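Local coordinates for glucokinase (Leishmania braziliensis MHOM/BR/75/M2904, PDB 6EDI), which probably phosphorylates D-glucose to glucose 6-phosphate at the expense of ATP, as a glucokinase of the actin-like ATPase clan, at residues 355-360 with 390-395. Sequence-based numbering, arbitrary orientation.
Sequences ANSFYF and FLRQVS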
loop_
_atom_site.group_PDB
_atom_site.type_symbol
_atom_site.label_atom_id
_atom_site.label_comp_id
_atom_site.label_asym_id
_atom_site.label_seq_id
_atom_site.Cartn_x
_atom_site.Cartn_y
_atom_site.Cartn_z
ATOM N N ALA A 355 18.247 -5.227 -19.325
ATOM C CA ALA A 355 19.587 -4.978 -19.891
ATOM C C ALA A 355 20.721 -5.575 -19.054
ATOM O O ALA A 355 21.753 -5.981 -19.595
ATOM C CB ALA A 355 19.813 -3.495 -20.069
ATOM N N ASN A 356 20.523 -5.618 -17.737
ATOM C CA ASN A 356 21.530 -6.128 -16.819
ATOM C C ASN A 356 21.297 -7.592 -16.450
ATOM O O ASN A 356 21.700 -8.050 -15.378
ATOM C CB ASN A 356 21.569 -5.284 -15.548
ATOM C CG ASN A 356 22.035 -3.857 -15.788
ATOM O OD1 ASN A 356 22.523 -3.506 -16.861
ATOM N ND2 ASN A 356 21.902 -3.027 -14.761
ATOM N N SER A 357 20.638 -8.323 -17.340
ATOM C CA SER A 357 20.399 -9.741 -17.121
ATOM C C SER A 357 21.679 -10.502 -16.760
ATOM O O SER A 357 21.651 -11.396 -15.906
ATOM C CB SER A 357 19.745 -10.361 -18.348
ATOM O OG SER A 357 19.358 -11.687 -18.059
ATOM N N PHE A 358 22.786 -10.124 -17.400
ATOM C CA PHE A 358 24.105 -10.694 -17.120
ATOM C C PHE A 358 24.402 -10.793 -15.620
ATOM O O PHE A 358 24.920 -11.810 -15.147
ATOM C CB PHE A 358 25.210 -9.897 -17.844
ATOM C CG PHE A 358 25.592 -8.606 -17.156
ATOM C CD1 PHE A 358 24.901 -7.431 -17.422
ATOM C CD2 PHE A 358 26.632 -8.575 -16.237
ATOM C CE1 PHE A 358 25.242 -6.248 -16.785
ATOM C CE2 PHE A 358 26.979 -7.395 -15.591
ATOM C CZ PHE A 358 26.289 -6.233 -15.869
ATOM N N TYR A 359 24.064 -9.753 -14.866
ATOM C CA TYR A 359 24.324 -9.770 -13.431
ATOM C C TYR A 359 23.533 -10.885 -12.744
ATOM O O TYR A 359 24.070 -11.627 -11.918
ATOM C CB TYR A 359 24.039 -8.399 -12.792
ATOM C CG TYR A 359 24.259 -8.391 -11.289
ATOM C CD1 TYR A 359 25.537 -8.237 -10.755
ATOM C CD2 TYR A 359 23.201 -8.553 -10.407
ATOM C CE1 TYR A 359 25.755 -8.246 -9.378
ATOM C CE2 TYR A 359 23.410 -8.564 -9.019
ATOM C CZ TYR A 359 24.694 -8.409 -8.518
ATOM O OH TYR A 359 24.921 -8.421 -7.146
ATOM N N PHE A 360 22.264 -11.021 -13.101
ATOM C CA PHE A 360 21.403 -11.972 -12.413
ATOM C C PHE A 360 21.552 -13.394 -12.937
ATOM O O PHE A 360 21.053 -14.341 -12.324
ATOM C CB PHE A 360 19.948 -11.552 -12.526
ATOM C CG PHE A 360 19.670 -10.144 -12.075
ATOM C CD1 PHE A 360 19.431 -9.862 -10.735
ATOM C CD2 PHE A 360 19.574 -9.119 -12.997
ATOM C CE1 PHE A 360 19.152 -8.567 -10.329
ATOM C CE2 PHE A 360 19.298 -7.825 -12.597
ATOM C CZ PHE A 360 19.090 -7.548 -11.264
ATOM N N PHE A 390 10.591 -14.052 -5.710
ATOM C CA PHE A 390 11.088 -12.909 -6.484
ATOM C C PHE A 390 11.225 -13.260 -7.950
ATOM O O PHE A 390 11.666 -14.362 -8.293
ATOM C CB PHE A 390 12.437 -12.407 -5.971
ATOM C CG PHE A 390 12.330 -11.406 -4.848
ATOM C CD1 PHE A 390 11.677 -11.731 -3.665
ATOM C CD2 PHE A 390 12.894 -10.148 -4.974
ATOM C CE1 PHE A 390 11.588 -10.807 -2.632
ATOM C CE2 PHE A 390 12.822 -9.225 -3.959
ATOM C CZ PHE A 390 12.162 -9.544 -2.784
ATOM N N LEU A 391 10.809 -12.325 -8.797
ATOM C CA LEU A 391 10.869 -12.483 -10.249
ATOM C C LEU A 391 11.603 -11.298 -10.872
ATOM O O LEU A 391 11.640 -10.214 -10.296
ATOM C CB LEU A 391 9.457 -12.581 -10.847
ATOM C CG LEU A 391 8.469 -13.616 -10.315
ATOM C CD1 LEU A 391 7.173 -13.508 -11.103
ATOM C CD2 LEU A 391 9.030 -15.030 -10.408
ATOM N N ARG A 392 12.139 -11.516 -12.073
ATOM C CA ARG A 392 12.940 -10.557 -12.821
ATOM C C ARG A 392 12.442 -10.489 -14.249
ATOM O O ARG A 392 12.316 -11.529 -14.886
ATOM C CB ARG A 392 14.332 -11.132 -12.948
ATOM C CG ARG A 392 15.405 -10.426 -12.261
ATOM C CD ARG A 392 16.609 -11.301 -12.433
ATOM N NE ARG A 392 16.887 -11.455 -13.847
ATOM C CZ ARG A 392 17.366 -12.560 -14.397
ATOM N NH1 ARG A 392 17.630 -13.605 -13.637
ATOM N NH2 ARG A 392 17.588 -12.600 -15.700
ATOM N N GLN A 393 12.225 -9.291 -14.781
ATOM C CA GLN A 393 11.897 -9.165 -16.200
ATOM C C GLN A 393 13.098 -9.535 -17.074
ATOM O O GLN A 393 14.213 -9.091 -16.813
ATOM C CB GLN A 393 11.444 -7.742 -16.534
ATOM C CG GLN A 393 10.770 -7.671 -17.895
ATOM C CD GLN A 393 10.278 -6.293 -18.259
ATOM O OE1 GLN A 393 10.249 -5.386 -17.425
ATOM N NE2 GLN A 393 9.904 -6.118 -19.535
ATOM N N VAL A 394 12.863 -10.334 -18.120
ATOM C CA VAL A 394 13.932 -10.714 -19.049
ATOM C C VAL A 394 13.654 -10.325 -20.497
ATOM O O VAL A 394 14.586 -10.230 -21.300
ATOM C CB VAL A 394 14.248 -12.219 -18.978
ATOM C CG1 VAL A 394 14.756 -12.591 -17.594
ATOM C CG2 VAL A 394 13.015 -13.056 -19.342
ATOM N N SER A 395 12.383 -10.129 -20.847
ATOM C CA SER A 395 12.023 -9.794 -22.230
ATOM C C SER A 395 11.340 -8.440 -22.267
ATOM O O SER A 395 10.393 -8.195 -21.504
ATOM C CB SER A 395 11.072 -10.841 -22.832
ATOM O OG SER A 395 11.465 -12.173 -22.540
#
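Arg392 reaches from near the end of strand 389-393 to the short helix 357-361 and lies against Phe360 and Ser357. Its aliphatic part covers one face of the Phe360 ring. Arg392 CG sits over the centre of the Phe360 ring, 4.2 Å above its plane, and Arg392 CD is 3.3 Å from Phe360 CG. The chain then bends at chi3 (60°), which carries the guanidinium past the ring to the CB end of Phe360. Phe360 CB lies over one face of that group, off its centre, 3.3 Å from Arg392 CZ. Ring and guanidinium are nearly parallel, with planes 10° apart, but the guanidinium is displaced off the ring. The opposite ring face receives Tyr359 CD2, so the ring is held between tyrosine and arginine. At the far end Arg392 NH2 comes within 3.1 Å of Ser357 OG. Glu361 gives NH2 a long, weak ion pair. Leu369 of helix 363-373 also touches Phe360. The contact thus packs a small helix against the mixed sheet of 389-393. It is mainly van der Waals: arginine methylenes on the ring face, and Phe360 CB on the guanidinium face. The buried arginine charge probably gains some compensation from Glu361.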